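Local coordinates for GTP-binding protein (Pyrococcus horikoshii, PDB 1WXQ) that probably binds GTP and may hydrolyse nucleotides, as expected of an Obg-type P-loop GTPase, although its cellular role is unknown, at residues N38-C50 / Y62-V76. Numbering follows the deposited sequence.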
ATOM      1  N   ASN A  38     -16.885   4.162   6.062  1.00 50.21           N
ATOM      2  CA  ASN A  38     -16.347   3.188   5.120  1.00 50.17           C
ATOM      3  C   ASN A  38     -14.841   3.051   5.322  1.00 49.28           C
ATOM      4  O   ASN A  38     -14.130   2.569   4.443  1.00 48.08           O
ATOM      5  CB  ASN A  38     -16.624   3.647   3.694  1.00 50.31           C
ATOM      6  CG  ASN A  38     -16.239   5.087   3.478  1.00 51.97           C
ATOM      7  OD1 ASN A  38     -15.200   5.531   3.950  1.00 50.35           O
ATOM      8  ND2 ASN A  38     -17.072   5.828   2.760  1.00 58.62           N
ATOM      9  N   VAL A  39     -14.362   3.493   6.479  1.00 48.08           N
ATOM     10  CA  VAL A  39     -12.943   3.419   6.789  1.00 45.23           C
ATOM     11  C   VAL A  39     -12.690   2.496   7.971  1.00 44.83           C
ATOM     12  O   VAL A  39     -13.418   2.518   8.967  1.00 44.83           O
ATOM     13  CB  VAL A  39     -12.370   4.798   7.121  1.00 44.22           C
ATOM     14  CG1 VAL A  39     -10.915   4.664   7.516  1.00 43.99           C
ATOM     15  CG2 VAL A  39     -12.526   5.720   5.922  1.00 42.63           C
ATOM     16  N   GLY A  40     -11.648   1.683   7.852  1.00 44.88           N
ATOM     17  CA  GLY A  40     -11.328   0.752   8.912  1.00 42.11           C
ATOM     18  C   GLY A  40      -9.840   0.623   9.122  1.00 41.04           C
ATOM     19  O   GLY A  40      -9.056   1.407   8.586  1.00 40.18           O
ATOM     20  N   VAL A  41      -9.454  -0.367   9.915  1.00 39.02           N
ATOM     21  CA  VAL A  41      -8.052  -0.602  10.197  1.00 37.94           C
ATOM     22  C   VAL A  41      -7.729  -2.072  10.000  1.00 37.49           C
ATOM     23  O   VAL A  41      -8.406  -2.956  10.536  1.00 37.03           O
ATOM     24  CB  VAL A  41      -7.703  -0.197  11.640  1.00 38.97           C
ATOM     25  CG1 VAL A  41      -8.587  -0.955  12.627  1.00 41.58           C
ATOM     26  CG2 VAL A  41      -6.241  -0.480  11.918  1.00 42.00           C
ATOM     27  N   THR A  42      -6.717  -2.339   9.190  1.00 36.69           N
ATOM     28  CA  THR A  42      -6.296  -3.707   8.959  1.00 35.44           C
ATOM     29  C   THR A  42      -4.909  -3.727   9.573  1.00 35.19           C
ATOM     30  O   THR A  42      -4.533  -2.773  10.255  1.00 33.19           O
ATOM     31  CB  THR A  42      -6.239  -4.039   7.453  1.00 35.11           C
ATOM     32  OG1 THR A  42      -5.906  -5.421   7.288  1.00 36.51           O
ATOM     33  CG2 THR A  42      -5.205  -3.187   6.748  1.00 33.82           C
ATOM     34  N   TYR A  43      -4.153  -4.794   9.349  1.00 36.26           N
ATOM     35  CA  TYR A  43      -2.893  -4.881  10.076  1.00 37.64           C
ATOM     36  C   TYR A  43      -1.775  -5.427   9.185  1.00 38.12           C
ATOM     37  O   TYR A  43      -2.003  -6.136   8.213  1.00 37.62           O
ATOM     38  CB  TYR A  43      -3.096  -5.810  11.277  1.00 39.46           C
ATOM     39  CG  TYR A  43      -3.645  -5.047  12.433  1.00 43.09           C
ATOM     40  CD1 TYR A  43      -2.886  -4.041  13.024  1.00 47.72           C
ATOM     41  CD2 TYR A  43      -4.887  -5.383  12.971  1.00 46.65           C
ATOM     42  CE1 TYR A  43      -3.366  -3.371  14.140  1.00 48.28           C
ATOM     43  CE2 TYR A  43      -5.364  -4.718  14.092  1.00 53.79           C
ATOM     44  CZ  TYR A  43      -4.608  -3.720  14.678  1.00 52.48           C
ATOM     45  OH  TYR A  43      -5.089  -3.040  15.778  1.00 54.49           O
ATOM     46  N   ALA A  44      -0.533  -5.034   9.522  1.00 38.70           N
ATOM     47  CA  ALA A  44       0.610  -5.521   8.755  1.00 38.93           C
ATOM     48  C   ALA A  44       1.479  -6.463   9.591  1.00 38.15           C
ATOM     49  O   ALA A  44       2.216  -6.058  10.480  1.00 41.49           O
ATOM     50  CB  ALA A  44       1.428  -4.316   8.293  1.00 39.20           C
ATOM     51  N   ILE A  45       1.344  -7.769   9.296  1.00 35.87           N
ATOM     52  CA  ILE A  45       2.021  -8.771  10.111  1.00 34.73           C
ATOM     53  C   ILE A  45       3.334  -9.241   9.478  1.00 35.55           C
ATOM     54  O   ILE A  45       3.370  -9.771   8.375  1.00 36.80           O
ATOM     55  CB  ILE A  45       1.065  -9.951  10.280  1.00 32.19           C
ATOM     56  CG1 ILE A  45      -0.304  -9.446  10.746  1.00 28.46           C
ATOM     57  CG2 ILE A  45       1.604 -10.913  11.354  1.00 31.71           C
ATOM     58  CD1 ILE A  45      -1.362 -10.552  10.759  1.00 25.38           C
ATOM     59  N   THR A  46       4.373  -9.070  10.277  1.00 37.36           N
ATOM     60  CA  THR A  46       5.706  -9.533   9.928  1.00 39.09           C
ATOM     61  C   THR A  46       6.401  -9.879  11.248  1.00 39.78           C
ATOM     62  O   THR A  46       5.818  -9.708  12.313  1.00 38.82           O
ATOM     63  CB  THR A  46       6.478  -8.444   9.156  1.00 39.59           C
ATOM     64  OG1 THR A  46       7.737  -8.963   8.702  1.00 44.99           O
ATOM     65  CG2 THR A  46       6.702  -7.222  10.040  1.00 40.15           C
ATOM     66  N   ASP A  47       7.624 -10.380  11.189  1.00 41.40           N
ATOM     67  CA  ASP A  47       8.318 -10.751  12.413  1.00 43.59           C
ATOM     68  C   ASP A  47       8.599  -9.579  13.343  1.00 44.22           C
ATOM     69  O   ASP A  47       9.304  -8.647  12.973  1.00 44.63           O
ATOM     70  CB  ASP A  47       9.646 -11.454  12.095  1.00 44.27           C
ATOM     71  CG  ASP A  47       9.457 -12.878  11.604  1.00 45.16           C
ATOM     72  OD1 ASP A  47       8.527 -13.561  12.094  1.00 44.11           O
ATOM     73  OD2 ASP A  47      10.254 -13.315  10.739  1.00 45.20           O
ATOM     74  N   HIS A  48       8.044  -9.631  14.551  1.00 45.68           N
ATOM     75  CA  HIS A  48       8.289  -8.581  15.534  1.00 47.55           C
ATOM     76  C   HIS A  48       9.730  -8.764  16.002  1.00 48.34           C
ATOM     77  O   HIS A  48      10.166  -9.883  16.266  1.00 48.33           O
ATOM     78  CB  HIS A  48       7.343  -8.708  16.733  1.00 47.62           C
ATOM     79  CG  HIS A  48       7.582  -7.679  17.797  1.00 49.95           C
ATOM     80  ND1 HIS A  48       8.797  -7.537  18.436  1.00 51.26           N
ATOM     81  CD2 HIS A  48       6.775  -6.716  18.304  1.00 50.09           C
ATOM     82  CE1 HIS A  48       8.727  -6.531  19.290  1.00 48.66           C
ATOM     83  NE2 HIS A  48       7.512  -6.015  19.230  1.00 48.61           N
ATOM     84  N   PRO A  49      10.488  -7.666  16.115  1.00 49.58           N
ATOM     85  CA  PRO A  49      11.893  -7.683  16.529  1.00 51.23           C
ATOM     86  C   PRO A  49      12.183  -8.701  17.640  1.00 53.20           C
ATOM     87  O   PRO A  49      13.306  -9.150  17.832  1.00 50.95           O
ATOM     88  CB  PRO A  49      12.275  -6.276  16.987  1.00 51.24           C
ATOM     89  CG  PRO A  49      11.025  -5.404  16.961  1.00 51.22           C
ATOM     90  CD  PRO A  49      10.033  -6.285  16.065  1.00 48.90           C
ATOM     91  N   CYS A  50      11.135  -9.031  18.421  1.00 55.71           N
ATOM     92  CA  CYS A  50      11.362  -9.913  19.558  1.00 59.01           C
ATOM     93  C   CYS A  50      11.433 -11.375  19.153  1.00 60.96           C
ATOM     94  O   CYS A  50      10.619 -12.203  19.549  1.00 60.77           O
ATOM     95  CB  CYS A  50      10.251  -9.682  20.586  1.00 58.95           C
ATOM     96  SG  CYS A  50      10.497  -8.155  21.513  1.00 61.03           S
ATOM     97  N   TYR A  62       1.083  -0.363  18.328  1.00 43.47           N
ATOM     98  CA  TYR A  62       0.811  -1.618  17.637  1.00 43.98           C
ATOM     99  C   TYR A  62       0.353  -2.738  18.575  1.00 43.96           C
ATOM    100  O   TYR A  62      -0.343  -2.525  19.558  1.00 43.80           O
ATOM    101  CB  TYR A  62       2.108  -2.018  16.935  1.00 43.23           C
ATOM    102  CG  TYR A  62       3.140  -2.376  17.945  1.00 44.23           C
ATOM    103  CD1 TYR A  62       3.663  -1.394  18.781  1.00 48.41           C
ATOM    104  CD2 TYR A  62       3.624  -3.682  18.028  1.00 45.52           C
ATOM    105  CE1 TYR A  62       4.655  -1.713  19.697  1.00 49.13           C
ATOM    106  CE2 TYR A  62       4.624  -4.000  18.935  1.00 47.94           C
ATOM    107  CZ  TYR A  62       5.142  -3.020  19.762  1.00 50.16           C
ATOM    108  OH  TYR A  62       6.127  -3.332  20.678  1.00 49.91           O
ATOM    109  N   GLU A  63       0.740  -3.975  18.211  1.00 44.25           N
ATOM    110  CA  GLU A  63       0.342  -5.121  19.021  1.00 45.08           C
ATOM    111  C   GLU A  63       1.266  -6.320  18.791  1.00 45.71           C
ATOM    112  O   GLU A  63       1.598  -6.673  17.667  1.00 46.88           O
ATOM    113  CB  GLU A  63      -1.097  -5.492  18.651  1.00 45.16           C
ATOM    114  CG  GLU A  63      -1.489  -6.888  19.138  1.00 44.39           C
ATOM    115  CD  GLU A  63      -2.840  -7.258  18.568  1.00 45.38           C
ATOM    116  OE1 GLU A  63      -3.598  -6.362  18.226  1.00 41.56           O
ATOM    117  OE2 GLU A  63      -3.128  -8.450  18.476  1.00 52.29           O
ATOM    118  N   TYR A  64       1.606  -6.922  19.930  1.00 45.88           N
ATOM    119  CA  TYR A  64       2.449  -8.116  19.935  1.00 45.84           C
ATOM    120  C   TYR A  64       1.560  -9.333  19.754  1.00 47.48           C
ATOM    121  O   TYR A  64       0.386  -9.308  20.128  1.00 48.33           O
ATOM    122  CB  TYR A  64       3.212  -8.256  21.255  1.00 46.51           C
ATOM    123  CG  TYR A  64       4.371  -9.229  21.178  1.00 42.13           C
ATOM    124  CD1 TYR A  64       4.741  -9.998  22.281  1.00 36.17           C
ATOM    125  CD2 TYR A  64       5.117  -9.363  20.005  1.00 37.64           C
ATOM    126  CE1 TYR A  64       5.826 -10.877  22.215  1.00 34.81           C
ATOM    127  CE2 TYR A  64       6.200 -10.234  19.930  1.00 37.11           C
ATOM    128  CZ  TYR A  64       6.548 -10.989  21.035  1.00 35.43           C
ATOM    129  OH  TYR A  64       7.612 -11.859  20.962  1.00 34.49           O
ATOM    130  N   ARG A  65       2.121 -10.403  19.197  1.00 48.69           N
ATOM    131  CA  ARG A  65       1.348 -11.618  18.953  1.00 48.52           C
ATOM    132  C   ARG A  65       2.263 -12.730  18.433  1.00 48.47           C
ATOM    133  O   ARG A  65       2.763 -12.671  17.308  1.00 47.68           O
ATOM    134  CB  ARG A  65       0.245 -11.304  17.931  1.00 48.65           C
ATOM    135  CG  ARG A  65      -1.118 -11.936  18.184  1.00 50.11           C
ATOM    136  CD  ARG A  65      -2.214 -11.082  17.533  1.00 54.76           C
ATOM    137  NE  ARG A  65      -3.426 -11.839  17.221  1.00 55.74           N
ATOM    138  CZ  ARG A  65      -4.555 -11.297  16.773  1.00 56.42           C
ATOM    139  NH1 ARG A  65      -4.632  -9.985  16.587  1.00 54.34           N
ATOM    140  NH2 ARG A  65      -5.606 -12.066  16.502  1.00 56.18           N
ATOM    141  N   ASN A  66       2.495 -13.731  19.276  1.00 48.52           N
ATOM    142  CA  ASN A  66       3.329 -14.877  18.931  1.00 48.35           C
ATOM    143  C   ASN A  66       4.589 -14.561  18.133  1.00 48.50           C
ATOM    144  O   ASN A  66       4.829 -15.138  17.068  1.00 48.69           O
ATOM    145  CB  ASN A  66       2.491 -15.911  18.173  1.00 49.73           C
ATOM    146  CG  ASN A  66       1.911 -16.974  19.085  1.00 52.94           C
ATOM    147  OD1 ASN A  66       2.144 -16.965  20.299  1.00 60.02           O
ATOM    148  ND2 ASN A  66       1.140 -17.896  18.505  1.00 51.28           N
ATOM    149  N   GLY A  67       5.401 -13.650  18.649  1.00 47.98           N
ATOM    150  CA  GLY A  67       6.632 -13.304  17.960  1.00 45.21           C
ATOM    151  C   GLY A  67       6.418 -12.576  16.649  1.00 43.58           C
ATOM    152  O   GLY A  67       7.327 -12.498  15.822  1.00 43.52           O
ATOM    153  N   LEU A  68       5.217 -12.043  16.454  1.00 42.04           N
ATOM    154  CA  LEU A  68       4.903 -11.316  15.234  1.00 41.25           C
ATOM    155  C   LEU A  68       4.384  -9.921  15.543  1.00 40.63           C
ATOM    156  O   LEU A  68       3.656  -9.716  16.520  1.00 40.70           O
ATOM    157  CB  LEU A  68       3.856 -12.073  14.405  1.00 42.35           C
ATOM    158  CG  LEU A  68       4.284 -13.347  13.663  1.00 41.23           C
ATOM    159  CD1 LEU A  68       3.066 -13.984  13.013  1.00 38.84           C
ATOM    160  CD2 LEU A  68       5.343 -13.017  12.612  1.00 39.45           C
ATOM    161  N   ALA A  69       4.761  -8.964  14.700  1.00 39.03           N
ATOM    162  CA  ALA A  69       4.328  -7.586  14.866  1.00 37.62           C
ATOM    163  C   ALA A  69       3.094  -7.290  14.011  1.00 36.86           C
ATOM    164  O   ALA A  69       3.104  -7.488  12.792  1.00 36.14           O
ATOM    165  CB  ALA A  69       5.460  -6.643  14.486  1.00 37.86           C
ATOM    166  N   LEU A  70       2.023  -6.838  14.655  1.00 36.27           N
ATOM    167  CA  LEU A  70       0.813  -6.480  13.930  1.00 35.77           C
ATOM    168  C   LEU A  70       0.665  -4.951  13.968  1.00 35.84           C
ATOM    169  O   LEU A  70       0.095  -4.383  14.898  1.00 36.84           O
ATOM    170  CB  LEU A  70      -0.411  -7.166  14.546  1.00 35.56           C
ATOM    171  CG  LEU A  70      -0.612  -8.643  14.189  1.00 35.97           C
ATOM    172  CD1 LEU A  70       0.461  -9.507  14.843  1.00 39.26           C
ATOM    173  CD2 LEU A  70      -1.989  -9.084  14.646  1.00 36.29           C
ATOM    174  N   ILE A  71       1.209  -4.300  12.943  1.00 35.58           N
ATOM    175  CA  ILE A  71       1.197  -2.849  12.809  1.00 33.38           C
ATOM    176  C   ILE A  71      -0.066  -2.407  12.077  1.00 31.69           C
ATOM    177  O   ILE A  71      -0.314  -2.842  10.962  1.00 29.83           O
ATOM    178  CB  ILE A  71       2.424  -2.406  11.995  1.00 33.47           C
ATOM    179  CG1 ILE A  71       3.625  -3.283  12.369  1.00 32.55           C
ATOM    180  CG2 ILE A  71       2.724  -0.938  12.247  1.00 37.40           C
ATOM    181  CD1 ILE A  71       4.832  -3.121  11.462  1.00 31.08           C
ATOM    182  N   PRO A  72      -0.880  -1.530  12.695  1.00 30.47           N
ATOM    183  CA  PRO A  72      -2.125  -1.035  12.083  1.00 29.61           C
ATOM    184  C   PRO A  72      -1.956  -0.177  10.824  1.00 29.81           C
ATOM    185  O   PRO A  72      -0.974   0.544  10.680  1.00 28.27           O
ATOM    186  CB  PRO A  72      -2.801  -0.276  13.231  1.00 28.52           C
ATOM    187  CG  PRO A  72      -1.653   0.215  14.032  1.00 28.99           C
ATOM    188  CD  PRO A  72      -0.727  -0.997  14.060  1.00 29.64           C
ATOM    189  N   VAL A  73      -2.948  -0.260   9.935  1.00 31.04           N
ATOM    190  CA  VAL A  73      -2.959   0.437   8.650  1.00 30.70           C
ATOM    191  C   VAL A  73      -4.375   0.811   8.233  1.00 29.18           C
ATOM    192  O   VAL A  73      -5.266  -0.029   8.251  1.00 29.60           O
ATOM    193  CB  VAL A  73      -2.390  -0.479   7.530  1.00 33.39           C
ATOM    194  CG1 VAL A  73      -2.592   0.167   6.152  1.00 26.05           C
ATOM    195  CG2 VAL A  73      -0.921  -0.779   7.797  1.00 33.23           C
ATOM    196  N   LYS A  74      -4.578   2.061   7.825  1.00 30.22           N
ATOM    197  CA  LYS A  74      -5.902   2.504   7.390  1.00 29.62           C
ATOM    198  C   LYS A  74      -6.319   1.783   6.116  1.00 29.52           C
ATOM    199  O   LYS A  74      -5.491   1.527   5.237  1.00 27.52           O
ATOM    200  CB  LYS A  74      -5.911   4.004   7.111  1.00 29.53           C
ATOM    201  CG  LYS A  74      -6.349   4.882   8.266  1.00 35.91           C
ATOM    202  CD  LYS A  74      -6.735   6.273   7.757  1.00 43.06           C
ATOM    203  CE  LYS A  74      -7.828   6.179   6.701  1.00 45.81           C
ATOM    204  NZ  LYS A  74      -8.140   7.494   6.104  1.00 51.09           N
HETATM  205  N   MSE A  75      -7.611   1.481   6.016  1.00 28.99           N
HETATM  206  CA  MSE A  75      -8.155   0.806   4.851  1.00 27.03           C
HETATM  207  C   MSE A  75      -9.508   1.429   4.526  1.00 27.27           C
HETATM  208  O   MSE A  75     -10.305   1.702   5.423  1.00 30.31           O
HETATM  209  CB  MSE A  75      -8.293  -0.694   5.123  1.00 27.32           C
HETATM  210  CG  MSE A  75      -8.666  -1.504   3.898  1.00 30.69           C
HETATM  211 SE   MSE A  75      -8.432  -3.408   4.134  1.00 44.81          SE
HETATM  212  CE  MSE A  75      -6.678  -3.584   3.317  1.00 29.61           C
ATOM    213  N   VAL A  76      -9.761   1.646   3.240  1.00 26.92           N
ATOM    214  CA  VAL A  76     -10.981   2.275   2.770  1.00 27.79           C
ATOM    215  C   VAL A  76     -11.791   1.375   1.838  1.00 28.81           C
ATOM    216  O   VAL A  76     -11.241   0.787   0.904  1.00 29.36           O
ATOM    217  CB  VAL A  76     -10.619   3.574   2.013  1.00 28.61           C
ATOM    218  CG1 VAL A  76     -11.877   4.298   1.535  1.00 30.33           C
ATOM    219  CG2 VAL A  76      -9.797   4.470   2.916  1.00 29.56           C
TER
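Val-39 to Asp-47 pairs with Leu-68 to Val-76 in one unbroken antiparallel register, a worked example of how a long two-stranded ribbon is finished, beyond Asp-47, by a backbone bond and an aromatic cluster. Four hydrogen-bonded pairs carry the ladder: Gly-40 with Met-75, Thr-42 with Val-73, Ala-44 with Ile-71 and Thr-46 with Ala-69. On the face bearing Val-41, Tyr-43 and Ile-45, the Tyr-43 ring lies across the partner strand with its edge at Ile-71 C and Pro-72 N, while Tyr-43 CE1 is 3.3 Å from Pro-72 CB. Farther along, Ile-45 and Leu-70 run side by side, with CG1 of Ile-45 3.5 Å from CG of Leu-70.

Beyond the strand, His-48 takes over. Its backbone N donates to Gly-67 O (3.2 Å), in the type I' turn from Arg-65 to Leu-68. His-48 CB rests against the backbone at Ala-69 N, 3.3 Å away. With CG trans to the backbone N (chi1 178°), the imidazole reaches past Ala-69 to Tyr-62 and Tyr-64. His-48 CG receives the edge of Tyr-64 over one ring face, Tyr-64 CE2 at 3.6 Å, in an edge-to-face pair of the His-48 and Tyr-64 rings with planes at 65°. His-48 CD2 meets Tyr-62 CE2 at the rim (3.5 Å). At the tip, His-48 NE2 gives Tyr-62 OH a weak but straight hydrogen bond of 3.3 Å; that hydroxyl also bonds to Leu-339 O. The aromatic cluster thus ties the loop after strand 39-47 to residues 62-65.

Such a ribbon fits the second and third strands of a Ras-like G domain. Strand 68-77 runs parallel to strand 2-7 on its other side, while helix 305-316 packs on Thr-42 and Met-75, and strand 319-325 reaches Ala-69, Ile-71 and, through Tyr-323, the His-48 ring.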